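PDB 3CK2: conserved uncharacterized protein (predicted phosphoesterase COG0622), which is predicted to hydrolyse phosphoester bonds as a calcineurin-like metallophosphoesterase and carries two manganese ions in its likely active site. Local coordinates for residues Glu24-Tyr29 and Ser48-Gly53; Ile54-Gly59 and Ala65-Arg70; Glu105-Leu110 and Ser153-Asp158; Ser118-Leu121 and Leu126-Asn129. All coordinates share one frame; numbering follows the deposited sequence.

After strand 7-12 the chain forms helix 19-29, whose last turns meet residues 48-53 in contact 1. That contact closes a loop holding strand 35-38. The chain then runs straight into strand 54-56, and contact 2 closes a short loop between residues 59 and 65. These two contacts touch, through Trp51 against Tyr67 and Val56 and through Arg26 against Ile54. Contact 3 spans the longest interval, from strand 108-110 of the five-stranded sheet to strand 154-160 of the six-stranded one. Contact 4, the hairpin of 118-121 with 126-129, is nested inside it. Strand 125-130 lies beside strand 108-110, so contacts 3 and 4 share a sheet.

Contact 1: Glu24-Tyr29 and Ser48-Gly53; sequences EVRDRY and SPLWEG
Arg26 reaches from helix 19-29 across the short 3-10 turn at residues 49-51, and it carries most of this surface contact. Its CG is anti to the backbone N (chi1 -178°), and the chain then bends at chi2 and chi3. The methylene part lies against backbone carbonyls: CD is 3.2 Å from Glu52 O. Beyond it, NH1 comes to 2.9 Å from Pro49 O, which sits at the edge of the guanidinium, near its plane.

Asp27 is the next residue on the helix and takes the NE and NH2 edge of the same guanidinium. Arg26 NE and NH2 both donate to the single oxygen Asp27 OD1, NH2 at 2.8 Å. This side-on grip should limit rotation of the guanidinium.

The contact links the helix after the first strand to the loop that leads into strand 54-56, in the calcineurin-like phosphoesterase fold. Val25 of the helix packs on strand 7-12, while Arg26 touches Ile54 of strand 54-56.

Leu50 crosses Arg26 at about a right angle. Its CD2 lies over one face of the guanidinium, 4.0 Å from Arg26 NH1. The Leu50 side chain also touches Ser19, Val22 and Glu23 of the helix. Ser48 OG accepts from Leu50 N, an ST turn at the start of the 3-10 segment.

Glu52 completes a salt-bridge network with Arg26 and Asp27. The Glu52 link is long, with OE1 at 3.8 Å from Arg26 NH1. The oxygen is well out of the guanidinium plane, so it is an attraction of charges without a directed N-H.

Contact 2: Ile54-Gly59 and Ala65-Arg70; sequences IRVVKG and AGYPER
Val57 and Lys58 meet Tyr67 and Pro68 where the chain leaves strand 54-56 and returns toward strand 70-75. Strand 54-56 is an outer strand of the six-stranded sheet in this calcineurin-like phosphoesterase fold. The loop between the segments starts at Asn60, a ligand of one manganese ion. The touching parts run nearly perpendicular, at 93°.

The apolar contacts centre on Tyr67. Both methyls of Val56 touch the CD1 and CE1 atoms of Tyr67, with CG2 at 3.7 Å from CE1. Val56 CG1 stands between the backbone N and the carbonyl carbon (chi1 56°), which lets the two methyls share these ring atoms. Lys58 crosses Tyr67 at about a right angle, and its CB is 3.5 Å from Tyr67 CB. Val57 CG1 meets the Pro68 ring more loosely, at 4.3 Å from CG.

The polar ends of two of these side chains have other partners. Tyr67 OH is held from outside by a hydrogen bond to Leu44 O, and the ring meets Trp51. Lys58 turns its end away from the other segment. Its chain bends at the last torsion, and NZ donates to Gly59 O of its own segment and also to Asp62 O.

At the backbone, Pro68 CD rests 3.4 Å from the carbonyl oxygen Val56 O. One direct backbone hydrogen bond joins the segments. Lys58 N donates to Pro68 O, with the donor tilted 31° from the carbonyl plane. A water adds a second link. It donates to Lys58 O at 2.6 Å and to Glu69 O at 2.7 Å.

Contact 3: Glu105-Leu110 and Ser153-Asp158; sequences EAAICL and SYFKVD. With SRT (S,R meso-tartaric acid), chain F.
Phe155 points its side chain from strand 154-160 toward Ala107 and Ile108. Its CB is directed at residues 105-110, and CG is anti to the carbonyl carbon (chi1 -61°). The far atoms of the ring make the contact. CE1 meets Ile108, 3.8 Å from CG1 and 3.9 Å from CD1. CE2 is 4.0 Å from Ala107 O. CZ goes deepest, 3.5 Å from Ala107 O and 4.3 Å from Ala107 CB. The Ile108 and Phe155 side chains lie alongside each other, pointing opposite ways.

This is packing between the two sheets of the calcineurin-like phosphoesterase sandwich. Strand 108-110 belongs to the five-stranded sheet and strand 154-160 to the six-stranded one. Phe155 also touches Leu126 of the strand beside 108-110, and Arg176, the C-terminal residue.

Lys156 and Asp158 belong to the pocket that holds meso-tartaric acid, together with Val166 and Ser171. Lys156 NZ donates to the tartrate O1 at 2.7 Å. It also makes a salt bridge, whose hydrogen bond is weak, to Asp158 OD2, which pairs with Arg147 as well. Ser171 OG is hydrogen-bonded to Asp158 OD1.

Contact 4: Ser118-Leu121 and Leu126-Asn129; sequences SAWL and LFLN
Trp120 has its CG between the backbone N and the carbonyl carbon (chi1 47°), which swings the indole toward its cross-strand partner Phe127. Phe127 CG is anti to the carbonyl carbon (chi1 -65°), and its ring runs on toward helix 95-103. The indole then lies by the start of the phenylalanine side chain, with Trp120 NE1 and CD1 both 3.8 Å from Phe127 CB. The five-membered ring of Trp120 and the Phe127 ring are inclined by 35°.

The segments form a beta hairpin, strands 117-122 and 125-130, at one edge of the five-stranded sheet. The strands are antiparallel. Ser118 with Asn129 and Trp120 with Phe127 are hydrogen-bonded pairs. Ala119 with Leu128 and Leu121 with Leu126 are non-hydrogen-bonded pairs. Four backbone bonds join the strands, two at each hydrogen-bonded pair, and Phe127 N to Trp120 O is the shortest at 2.8 Å.

Trp120, Phe127, Ser118 and Asn129 share one face. There Phe127 packs on Leu97, Asp98 and Ala101 of helix 95-103, and Phe94 meets the indole edge-to-face. Asn129 turns its end away, where its OD1 accepts from Gly131 N.

Ala119, Leu121, Leu126 and Leu128 share the other face, turned to the six-stranded sheet. Leu126 and Leu128 touch Val148, and Leu128 also reaches Phe159. Across the hairpin, Ala119 CB is 3.9 Å from Leu128 CD1, and Leu121 CD1 lies 3.6 Å from Leu126 N. Backbone carbonyls also take CA-H...O contacts. One runs from Ala119 CA to Phe127 O, and another from Leu128 CA to Ser118 O at 3.2 Å.

Contact 1: Glu24-Tyr29 and Ser48-Gly53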
loop_
_atom_site.group_PDB
_atom_site.type_symbol
_atom_site.label_atom_id
_atom_site.label_comp_id
_atom_site.label_asym_id
_atom_site.label_seq_id
_atom_site.Cartn_x
_atom_site.Cartn_y
_atom_site.Cartn_z
ATOM N N GLU A 24 1.391 4.049 -15.475
ATOM C CA GLU A 24 0.021 3.719 -15.832
ATOM C C GLU A 24 -0.929 3.901 -14.654
ATOM O O GLU A 24 -2.005 4.470 -14.813
ATOM C CB GLU A 24 -0.069 2.294 -16.344
ATOM C CG GLU A 24 -1.465 1.990 -16.792
ATOM C CD GLU A 24 -1.609 0.672 -17.538
ATOM O OE1 GLU A 24 -0.566 -0.016 -17.777
ATOM O OE2 GLU A 24 -2.784 0.360 -17.872
ATOM N N VAL A 25 -0.520 3.433 -13.485
ATOM C CA VAL A 25 -1.314 3.561 -12.257
ATOM C C VAL A 25 -1.367 5.022 -11.739
ATOM O O VAL A 25 -2.436 5.501 -11.304
ATOM C CB VAL A 25 -0.793 2.553 -11.144
ATOM C CG1 VAL A 25 -1.295 2.918 -9.738
ATOM C CG2 VAL A 25 -1.136 1.119 -11.539
ATOM N N ARG A 26 -0.228 5.721 -11.803
ATOM C CA ARG A 26 -0.193 7.154 -11.521
ATOM C C ARG A 26 -1.230 7.887 -12.384
ATOM O O ARG A 26 -2.138 8.562 -11.856
ATOM C CB ARG A 26 1.199 7.787 -11.757
ATOM C CG ARG A 26 1.178 9.314 -11.374
ATOM C CD ARG A 26 2.095 10.280 -12.143
ATOM N NE ARG A 26 2.094 10.088 -13.590
ATOM C CZ ARG A 26 3.116 10.417 -14.379
ATOM N NH1 ARG A 26 4.185 10.964 -13.849
ATOM N NH2 ARG A 26 3.086 10.212 -15.701
ATOM N N ASP A 27 -1.047 7.756 -13.697
ATOM C CA ASP A 27 -1.864 8.404 -14.692
ATOM C C ASP A 27 -3.355 8.104 -14.533
ATOM O O ASP A 27 -4.202 8.964 -14.740
ATOM C CB ASP A 27 -1.418 7.963 -16.104
ATOM C CG ASP A 27 -0.129 8.645 -16.570
ATOM O OD1 ASP A 27 0.405 9.503 -15.834
ATOM O OD2 ASP A 27 0.336 8.329 -17.688
ATOM N N ARG A 28 -3.674 6.872 -14.201
ATOM C CA ARG A 28 -5.070 6.471 -14.090
ATOM C C ARG A 28 -5.761 7.139 -12.904
ATOM O O ARG A 28 -6.937 7.533 -12.976
ATOM C CB ARG A 28 -5.136 4.956 -13.933
ATOM C CG ARG A 28 -6.525 4.403 -13.995
ATOM C CD ARG A 28 -6.492 2.910 -13.872
ATOM N NE ARG A 28 -7.850 2.392 -13.821
ATOM C CZ ARG A 28 -8.624 2.223 -14.893
ATOM N NH1 ARG A 28 -8.169 2.484 -16.125
ATOM N NH2 ARG A 28 -9.857 1.769 -14.730
ATOM N N TYR A 29 -5.013 7.292 -11.821
ATOM C CA TYR A 29 -5.609 7.588 -10.534
ATOM C C TYR A 29 -5.244 8.953 -9.930
ATOM O O TYR A 29 -6.037 9.504 -9.137
ATOM C CB TYR A 29 -5.247 6.473 -9.550
ATOM C CG TYR A 29 -5.880 5.135 -9.857
ATOM C CD1 TYR A 29 -7.262 4.926 -9.695
ATOM C CD2 TYR A 29 -5.082 4.046 -10.255
ATOM C CE1 TYR A 29 -7.826 3.652 -9.964
ATOM C CE2 TYR A 29 -5.610 2.788 -10.493
ATOM C CZ TYR A 29 -6.983 2.579 -10.354
ATOM O OH TYR A 29 -7.484 1.330 -10.638
ATOM N N SER A 48 12.440 10.390 -9.991
ATOM C CA SER A 48 11.572 10.108 -11.135
ATOM C C SER A 48 10.298 10.963 -11.099
ATOM O O SER A 48 9.632 11.082 -10.053
ATOM C CB SER A 48 11.168 8.647 -11.209
ATOM O OG SER A 48 10.464 8.393 -12.411
ATOM N N PRO A 49 9.942 11.551 -12.250
ATOM C CA PRO A 49 8.668 12.270 -12.323
ATOM C C PRO A 49 7.451 11.371 -12.243
ATOM O O PRO A 49 6.356 11.874 -12.075
ATOM C CB PRO A 49 8.737 12.995 -13.669
ATOM C CG PRO A 49 9.734 12.242 -14.469
ATOM C CD PRO A 49 10.696 11.608 -13.522
ATOM N N LEU A 50 7.648 10.054 -12.330
ATOM C CA LEU A 50 6.596 9.061 -12.073
ATOM C C LEU A 50 6.052 9.104 -10.639
ATOM O O LEU A 50 4.941 8.623 -10.375
ATOM C CB LEU A 50 7.120 7.653 -12.396
ATOM C CG LEU A 50 7.556 7.443 -13.868
ATOM C CD1 LEU A 50 8.030 5.986 -14.075
ATOM C CD2 LEU A 50 6.452 7.853 -14.909
ATOM N N TRP A 51 6.806 9.708 -9.719
ATOM C CA TRP A 51 6.385 9.767 -8.328
ATOM C C TRP A 51 5.516 10.966 -7.997
ATOM O O TRP A 51 5.100 11.106 -6.841
ATOM C CB TRP A 51 7.581 9.757 -7.386
ATOM C CG TRP A 51 8.394 8.505 -7.441
ATOM C CD1 TRP A 51 9.756 8.412 -7.645
ATOM C CD2 TRP A 51 7.916 7.154 -7.338
ATOM N NE1 TRP A 51 10.147 7.090 -7.645
ATOM C CE2 TRP A 51 9.046 6.300 -7.444
ATOM C CE3 TRP A 51 6.656 6.579 -7.153
ATOM C CZ2 TRP A 51 8.945 4.914 -7.356
ATOM C CZ3 TRP A 51 6.562 5.215 -7.074
ATOM C CH2 TRP A 51 7.703 4.389 -7.179
ATOM N N GLU A 52 5.273 11.834 -8.972
ATOM C CA GLU A 52 4.412 13.002 -8.754
ATOM C C GLU A 52 2.995 12.510 -8.514
ATOM O O GLU A 52 2.435 11.796 -9.349
ATOM C CB GLU A 52 4.403 13.962 -9.962
ATOM C CG GLU A 52 5.732 14.597 -10.329
ATOM C CD GLU A 52 5.755 15.083 -11.772
ATOM O OE1 GLU A 52 5.082 14.476 -12.633
ATOM O OE2 GLU A 52 6.457 16.064 -12.048
ATOM N N GLY A 53 2.441 12.889 -7.364
ATOM C CA GLY A 53 1.123 12.454 -6.908
ATOM C C GLY A 53 1.115 11.191 -6.034
ATOM O O GLY A 53 0.059 10.833 -5.476
#

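Contact 2: Ile54-Gly59 and Ala65-Arg70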
loop_
_atom_site.group_PDB
_atom_site.type_symbol
_atom_site.label_atom_id
_atom_site.label_comp_id
_atom_site.label_asym_id
_atom_site.label_seq_id
_atom_site.Cartn_x
_atom_site.Cartn_y
_atom_site.Cartn_z
ATOM N N ILE A 54 2.281 10.538 -5.884
ATOM C CA ILE A 54 2.379 9.244 -5.204
ATOM C C ILE A 54 3.173 9.344 -3.903
ATOM O O ILE A 54 4.204 9.997 -3.880
ATOM C CB ILE A 54 3.048 8.156 -6.113
ATOM C CG1 ILE A 54 2.252 7.965 -7.414
ATOM C CG2 ILE A 54 3.188 6.829 -5.346
ATOM C CD1 ILE A 54 2.919 7.008 -8.374
ATOM N N ARG A 55 2.697 8.681 -2.839
ATOM C CA ARG A 55 3.463 8.573 -1.594
ATOM C C ARG A 55 4.266 7.293 -1.584
ATOM O O ARG A 55 3.686 6.214 -1.555
ATOM C CB ARG A 55 2.551 8.605 -0.363
ATOM C CG ARG A 55 1.658 9.816 -0.271
ATOM C CD ARG A 55 2.448 11.014 0.185
ATOM N NE ARG A 55 2.530 11.120 1.641
ATOM C CZ ARG A 55 3.296 11.992 2.290
ATOM N NH1 ARG A 55 4.086 12.826 1.632
ATOM N NH2 ARG A 55 3.279 12.014 3.614
ATOM N N VAL A 56 5.594 7.406 -1.578
ATOM C CA VAL A 56 6.489 6.220 -1.767
ATOM C C VAL A 56 7.530 6.090 -0.652
ATOM O O VAL A 56 8.104 7.068 -0.176
ATOM C CB VAL A 56 7.157 6.218 -3.215
ATOM C CG1 VAL A 56 7.928 7.510 -3.486
ATOM C CG2 VAL A 56 8.020 4.953 -3.475
ATOM N N VAL A 57 7.737 4.860 -0.216
ATOM C CA VAL A 57 8.734 4.556 0.855
ATOM C C VAL A 57 9.856 3.645 0.301
ATOM O O VAL A 57 9.752 3.096 -0.809
ATOM C CB VAL A 57 8.066 3.960 2.134
ATOM C CG1 VAL A 57 7.271 5.056 2.830
ATOM C CG2 VAL A 57 7.210 2.722 1.771
ATOM N N LYS A 58 10.937 3.534 1.068
ATOM C CA LYS A 58 12.083 2.764 0.649
ATOM C C LYS A 58 11.949 1.260 0.920
ATOM O O LYS A 58 11.691 0.856 2.048
ATOM C CB LYS A 58 13.335 3.256 1.358
ATOM C CG LYS A 58 14.661 2.670 0.785
ATOM C CD LYS A 58 15.778 2.765 1.870
ATOM C CE LYS A 58 17.150 2.225 1.376
ATOM N NZ LYS A 58 17.121 0.815 0.989
ATOM N N GLY A 59 12.206 0.462 -0.123
ATOM C CA GLY A 59 12.357 -0.973 0.012
ATOM C C GLY A 59 13.812 -1.389 0.164
ATOM O O GLY A 59 14.736 -0.609 -0.112
ATOM N N ALA A 65 19.651 6.808 -2.578
ATOM C CA ALA A 65 19.303 7.717 -1.489
ATOM C C ALA A 65 18.061 8.529 -1.877
ATOM O O ALA A 65 17.852 8.878 -3.058
ATOM C CB ALA A 65 20.502 8.652 -1.170
ATOM N N GLY A 66 17.228 8.823 -0.881
ATOM C CA GLY A 66 16.141 9.772 -1.040
ATOM C C GLY A 66 14.736 9.262 -0.800
ATOM O O GLY A 66 13.786 10.038 -0.893
ATOM N N TYR A 67 14.575 7.968 -0.541
ATOM C CA TYR A 67 13.277 7.460 -0.156
ATOM C C TYR A 67 13.215 7.438 1.360
ATOM O O TYR A 67 14.186 7.020 2.006
ATOM C CB TYR A 67 13.017 6.047 -0.697
ATOM C CG TYR A 67 12.781 5.935 -2.184
ATOM C CD1 TYR A 67 11.651 6.474 -2.777
ATOM C CD2 TYR A 67 13.670 5.200 -2.992
ATOM C CE1 TYR A 67 11.423 6.337 -4.162
ATOM C CE2 TYR A 67 13.459 5.042 -4.354
ATOM C CZ TYR A 67 12.329 5.613 -4.943
ATOM O OH TYR A 67 12.126 5.434 -6.284
ATOM N N PRO A 68 12.062 7.842 1.942
ATOM C CA PRO A 68 11.936 7.680 3.392
ATOM C C PRO A 68 11.658 6.216 3.775
ATOM O O PRO A 68 10.992 5.483 3.043
ATOM C CB PRO A 68 10.737 8.583 3.741
ATOM C CG PRO A 68 9.867 8.471 2.542
ATOM C CD PRO A 68 10.839 8.414 1.353
ATOM N N GLU A 69 12.171 5.810 4.928
ATOM C CA GLU A 69 11.837 4.512 5.514
ATOM C C GLU A 69 10.378 4.365 5.944
ATOM O O GLU A 69 9.789 3.308 5.782
ATOM C CB GLU A 69 12.704 4.249 6.718
ATOM C CG GLU A 69 14.124 3.909 6.313
ATOM C CD GLU A 69 15.069 3.744 7.500
ATOM O OE1 GLU A 69 14.636 3.790 8.686
ATOM O OE2 GLU A 69 16.252 3.548 7.218
ATOM N N ARG A 70 9.828 5.429 6.510
ATOM C CA ARG A 70 8.444 5.482 6.952
ATOM C C ARG A 70 7.848 6.755 6.446
ATOM O O ARG A 70 8.527 7.761 6.290
ATOM C CB ARG A 70 8.348 5.510 8.481
ATOM C CG ARG A 70 9.161 4.463 9.223
ATOM C CD ARG A 70 9.132 4.719 10.732
ATOM N NE ARG A 70 9.947 3.730 11.434
ATOM C CZ ARG A 70 9.991 3.550 12.769
ATOM N NH1 ARG A 70 9.251 4.275 13.611
ATOM N NH2 ARG A 70 10.784 2.612 13.280
HETATM O O HOH W 1 10.595 1.132 4.381
#

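Contact 3: Glu105-Leu110 and Ser153-Asp158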
loop_
_atom_site.group_PDB
_atom_site.type_symbol
_atom_site.label_atom_id
_atom_site.label_comp_id
_atom_site.label_asym_id
_atom_site.label_seq_id
_atom_site.Cartn_x
_atom_site.Cartn_y
_atom_site.Cartn_z
ATOM N N GLU A 105 -1.219 5.370 16.536
ATOM C CA GLU A 105 -2.676 5.344 16.451
ATOM C C GLU A 105 -3.166 5.542 15.003
ATOM O O GLU A 105 -3.984 6.416 14.718
ATOM C CB GLU A 105 -3.277 6.375 17.414
ATOM C CG GLU A 105 -3.420 5.835 18.854
ATOM C CD GLU A 105 -3.054 6.848 19.913
ATOM O OE1 GLU A 105 -3.678 7.934 19.940
ATOM O OE2 GLU A 105 -2.139 6.555 20.727
ATOM N N ALA A 106 -2.653 4.704 14.101
ATOM C CA ALA A 106 -2.990 4.769 12.677
ATOM C C ALA A 106 -4.408 4.212 12.420
ATOM O O ALA A 106 -4.852 3.309 13.123
ATOM C CB ALA A 106 -1.934 3.995 11.853
ATOM N N ALA A 107 -5.115 4.748 11.429
ATOM C CA ALA A 107 -6.310 4.081 10.905
ATOM C C ALA A 107 -5.884 2.875 10.027
ATOM O O ALA A 107 -6.511 1.797 10.042
ATOM C CB ALA A 107 -7.191 5.073 10.094
ATOM N N ILE A 108 -4.810 3.089 9.264
ATOM C CA ILE A 108 -4.348 2.162 8.246
ATOM C C ILE A 108 -2.818 2.093 8.279
ATOM O O ILE A 108 -2.143 3.106 8.423
ATOM C CB ILE A 108 -4.804 2.575 6.815
ATOM C CG1 ILE A 108 -6.345 2.688 6.741
ATOM C CG2 ILE A 108 -4.223 1.561 5.739
ATOM C CD1 ILE A 108 -6.884 3.280 5.413
ATOM N N CYS A 109 -2.299 0.881 8.172
ATOM C CA CYS A 109 -0.872 0.602 8.123
ATOM C C CYS A 109 -0.559 -0.144 6.812
ATOM O O CYS A 109 -1.027 -1.232 6.574
ATOM C CB CYS A 109 -0.474 -0.228 9.336
ATOM S SG CYS A 109 1.289 -0.695 9.372
ATOM N N LEU A 110 0.206 0.501 5.952
ATOM C CA LEU A 110 0.504 0.014 4.622
ATOM C C LEU A 110 1.916 -0.527 4.618
ATOM O O LEU A 110 2.819 0.125 5.105
ATOM C CB LEU A 110 0.409 1.164 3.613
ATOM C CG LEU A 110 -0.965 1.799 3.411
ATOM C CD1 LEU A 110 -0.857 2.961 2.383
ATOM C CD2 LEU A 110 -2.020 0.733 2.973
ATOM N N SER A 153 -17.915 3.986 8.786
ATOM C CA SER A 153 -18.448 2.667 9.138
ATOM C C SER A 153 -17.597 1.485 8.667
ATOM O O SER A 153 -17.602 0.422 9.298
ATOM C CB SER A 153 -19.848 2.534 8.547
ATOM O OG SER A 153 -20.647 3.617 8.968
ATOM N N TYR A 154 -16.882 1.677 7.567
ATOM C CA TYR A 154 -16.199 0.617 6.861
ATOM C C TYR A 154 -14.885 0.978 6.234
ATOM O O TYR A 154 -14.723 2.033 5.711
ATOM C CB TYR A 154 -17.091 0.124 5.721
ATOM C CG TYR A 154 -18.401 -0.414 6.174
ATOM C CD1 TYR A 154 -18.471 -1.569 6.898
ATOM C CD2 TYR A 154 -19.569 0.255 5.904
ATOM C CE1 TYR A 154 -19.651 -2.046 7.325
ATOM C CE2 TYR A 154 -20.757 -0.217 6.331
ATOM C CZ TYR A 154 -20.791 -1.365 7.044
ATOM O OH TYR A 154 -21.968 -1.837 7.488
ATOM N N PHE A 155 -13.972 0.037 6.246
ATOM C CA PHE A 155 -12.919 -0.082 5.235
ATOM C C PHE A 155 -13.364 -1.160 4.232
ATOM O O PHE A 155 -13.726 -2.273 4.624
ATOM C CB PHE A 155 -11.595 -0.584 5.813
ATOM C CG PHE A 155 -10.997 0.288 6.858
ATOM C CD1 PHE A 155 -10.604 1.587 6.561
ATOM C CD2 PHE A 155 -10.756 -0.211 8.137
ATOM C CE1 PHE A 155 -10.005 2.379 7.521
ATOM C CE2 PHE A 155 -10.166 0.595 9.115
ATOM C CZ PHE A 155 -9.782 1.880 8.805
ATOM N N LYS A 156 -13.313 -0.837 2.942
ATOM C CA LYS A 156 -13.594 -1.820 1.898
ATOM C C LYS A 156 -12.305 -2.003 1.108
ATOM O O LYS A 156 -11.764 -1.034 0.604
ATOM C CB LYS A 156 -14.756 -1.357 0.994
ATOM C CG LYS A 156 -15.015 -2.274 -0.233
ATOM C CD LYS A 156 -15.322 -3.748 0.178
ATOM C CE LYS A 156 -15.300 -4.702 -1.007
ATOM N NZ LYS A 156 -16.099 -4.125 -2.119
ATOM N N VAL A 157 -11.792 -3.233 1.048
ATOM C CA VAL A 157 -10.574 -3.543 0.275
ATOM C C VAL A 157 -10.852 -4.452 -0.930
ATOM O O VAL A 157 -11.452 -5.517 -0.804
ATOM C CB VAL A 157 -9.501 -4.209 1.166
ATOM C CG1 VAL A 157 -8.238 -4.540 0.342
ATOM C CG2 VAL A 157 -9.224 -3.330 2.444
ATOM N N ASP A 158 -10.445 -3.992 -2.107
ATOM C CA ASP A 158 -10.449 -4.811 -3.316
ATOM C C ASP A 158 -9.051 -4.915 -3.852
ATOM O O ASP A 158 -8.293 -3.950 -3.807
ATOM C CB ASP A 158 -11.307 -4.180 -4.384
ATOM C CG ASP A 158 -12.783 -4.286 -4.077
ATOM O OD1 ASP A 158 -13.345 -5.412 -3.992
ATOM O OD2 ASP A 158 -13.364 -3.221 -3.880
HETATM O O1 SRT F . -17.298 -6.330 -3.219
HETATM O O11 SRT F . -17.240 -8.364 -4.075
HETATM C C1 SRT F . -17.026 -7.127 -4.149
HETATM C C2 SRT F . -16.390 -6.573 -5.398
HETATM O O2 SRT F . -15.254 -5.813 -4.990
HETATM C C3 SRT F . -17.290 -5.628 -6.217
HETATM O O3 SRT F . -18.675 -5.829 -5.895
HETATM C C4 SRT F . -17.061 -5.765 -7.713
HETATM O O4 SRT F . -17.648 -4.966 -8.483
HETATM O O41 SRT F . -16.280 -6.634 -8.170
#

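Contact 4: Ser118-Leu121 and Leu126-Asn129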
loop_
_atom_site.group_PDB
_atom_site.type_symbol
_atom_site.label_atom_id
_atom_site.label_comp_id
_atom_site.label_asym_id
_atom_site.label_seq_id
_atom_site.Cartn_x
_atom_site.Cartn_y
_atom_site.Cartn_z
ATOM N N SER A 118 -2.682 -9.032 1.328
ATOM C CA SER A 118 -3.313 -9.255 2.633
ATOM C C SER A 118 -4.036 -8.041 3.141
ATOM O O SER A 118 -3.583 -6.919 2.989
ATOM C CB SER A 118 -2.269 -9.589 3.673
ATOM O OG SER A 118 -1.337 -10.406 3.089
ATOM N N ALA A 119 -5.167 -8.284 3.781
ATOM C CA ALA A 119 -5.906 -7.237 4.460
ATOM C C ALA A 119 -6.451 -7.866 5.759
ATOM O O ALA A 119 -7.122 -8.883 5.730
ATOM C CB ALA A 119 -6.995 -6.668 3.557
ATOM N N TRP A 120 -6.039 -7.331 6.900
ATOM C CA TRP A 120 -6.647 -7.707 8.166
ATOM C C TRP A 120 -6.786 -6.550 9.111
ATOM O O TRP A 120 -6.079 -5.567 9.007
ATOM C CB TRP A 120 -5.924 -8.866 8.865
ATOM C CG TRP A 120 -4.448 -8.818 8.981
ATOM C CD1 TRP A 120 -3.705 -8.087 9.870
ATOM C CD2 TRP A 120 -3.518 -9.623 8.237
ATOM N NE1 TRP A 120 -2.353 -8.370 9.704
ATOM C CE2 TRP A 120 -2.215 -9.306 8.707
ATOM C CE3 TRP A 120 -3.662 -10.597 7.225
ATOM C CZ2 TRP A 120 -1.056 -9.929 8.195
ATOM C CZ3 TRP A 120 -2.513 -11.218 6.707
ATOM C CH2 TRP A 120 -1.222 -10.875 7.192
ATOM N N LEU A 121 -7.735 -6.692 10.021
ATOM C CA LEU A 121 -8.004 -5.702 11.059
ATOM C C LEU A 121 -7.462 -6.285 12.380
ATOM O O LEU A 121 -7.855 -7.387 12.804
ATOM C CB LEU A 121 -9.517 -5.431 11.128
ATOM C CG LEU A 121 -10.024 -4.120 11.705
ATOM C CD1 LEU A 121 -9.700 -2.961 10.785
ATOM C CD2 LEU A 121 -11.518 -4.191 11.975
ATOM N N LEU A 126 -6.481 -1.384 10.214
ATOM C CA LEU A 126 -6.337 -2.118 8.959
ATOM C C LEU A 126 -4.862 -2.195 8.554
ATOM O O LEU A 126 -4.198 -1.145 8.387
ATOM C CB LEU A 126 -7.113 -1.425 7.843
ATOM C CG LEU A 126 -6.969 -1.986 6.427
ATOM C CD1 LEU A 126 -7.530 -3.403 6.329
ATOM C CD2 LEU A 126 -7.611 -1.048 5.422
ATOM N N PHE A 127 -4.364 -3.437 8.424
ATOM C CA PHE A 127 -3.053 -3.732 7.852
ATOM C C PHE A 127 -3.240 -4.299 6.441
ATOM O O PHE A 127 -3.998 -5.245 6.232
ATOM C CB PHE A 127 -2.271 -4.741 8.708
ATOM C CG PHE A 127 -1.902 -4.220 10.085
ATOM C CD1 PHE A 127 -0.625 -3.715 10.342
ATOM C CD2 PHE A 127 -2.822 -4.242 11.113
ATOM C CE1 PHE A 127 -0.295 -3.237 11.603
ATOM C CE2 PHE A 127 -2.489 -3.765 12.376
ATOM C CZ PHE A 127 -1.228 -3.245 12.604
ATOM N N LEU A 128 -2.522 -3.721 5.485
ATOM C CA LEU A 128 -2.682 -4.054 4.079
ATOM C C LEU A 128 -1.340 -4.149 3.382
ATOM O O LEU A 128 -0.530 -3.209 3.432
ATOM C CB LEU A 128 -3.545 -3.000 3.358
ATOM C CG LEU A 128 -3.747 -3.109 1.837
ATOM C CD1 LEU A 128 -4.665 -4.301 1.492
ATOM C CD2 LEU A 128 -4.361 -1.831 1.357
ATOM N N ASN A 129 -1.141 -5.294 2.728
ATOM C CA ASN A 129 -0.123 -5.461 1.711
ATOM C C ASN A 129 -0.896 -5.563 0.413
ATOM O O ASN A 129 -1.778 -6.441 0.266
ATOM C CB ASN A 129 0.717 -6.719 1.980
ATOM C CG ASN A 129 1.942 -6.819 1.063
ATOM O OD1 ASN A 129 1.863 -6.537 -0.127
ATOM N ND2 ASN A 129 3.071 -7.232 1.621
#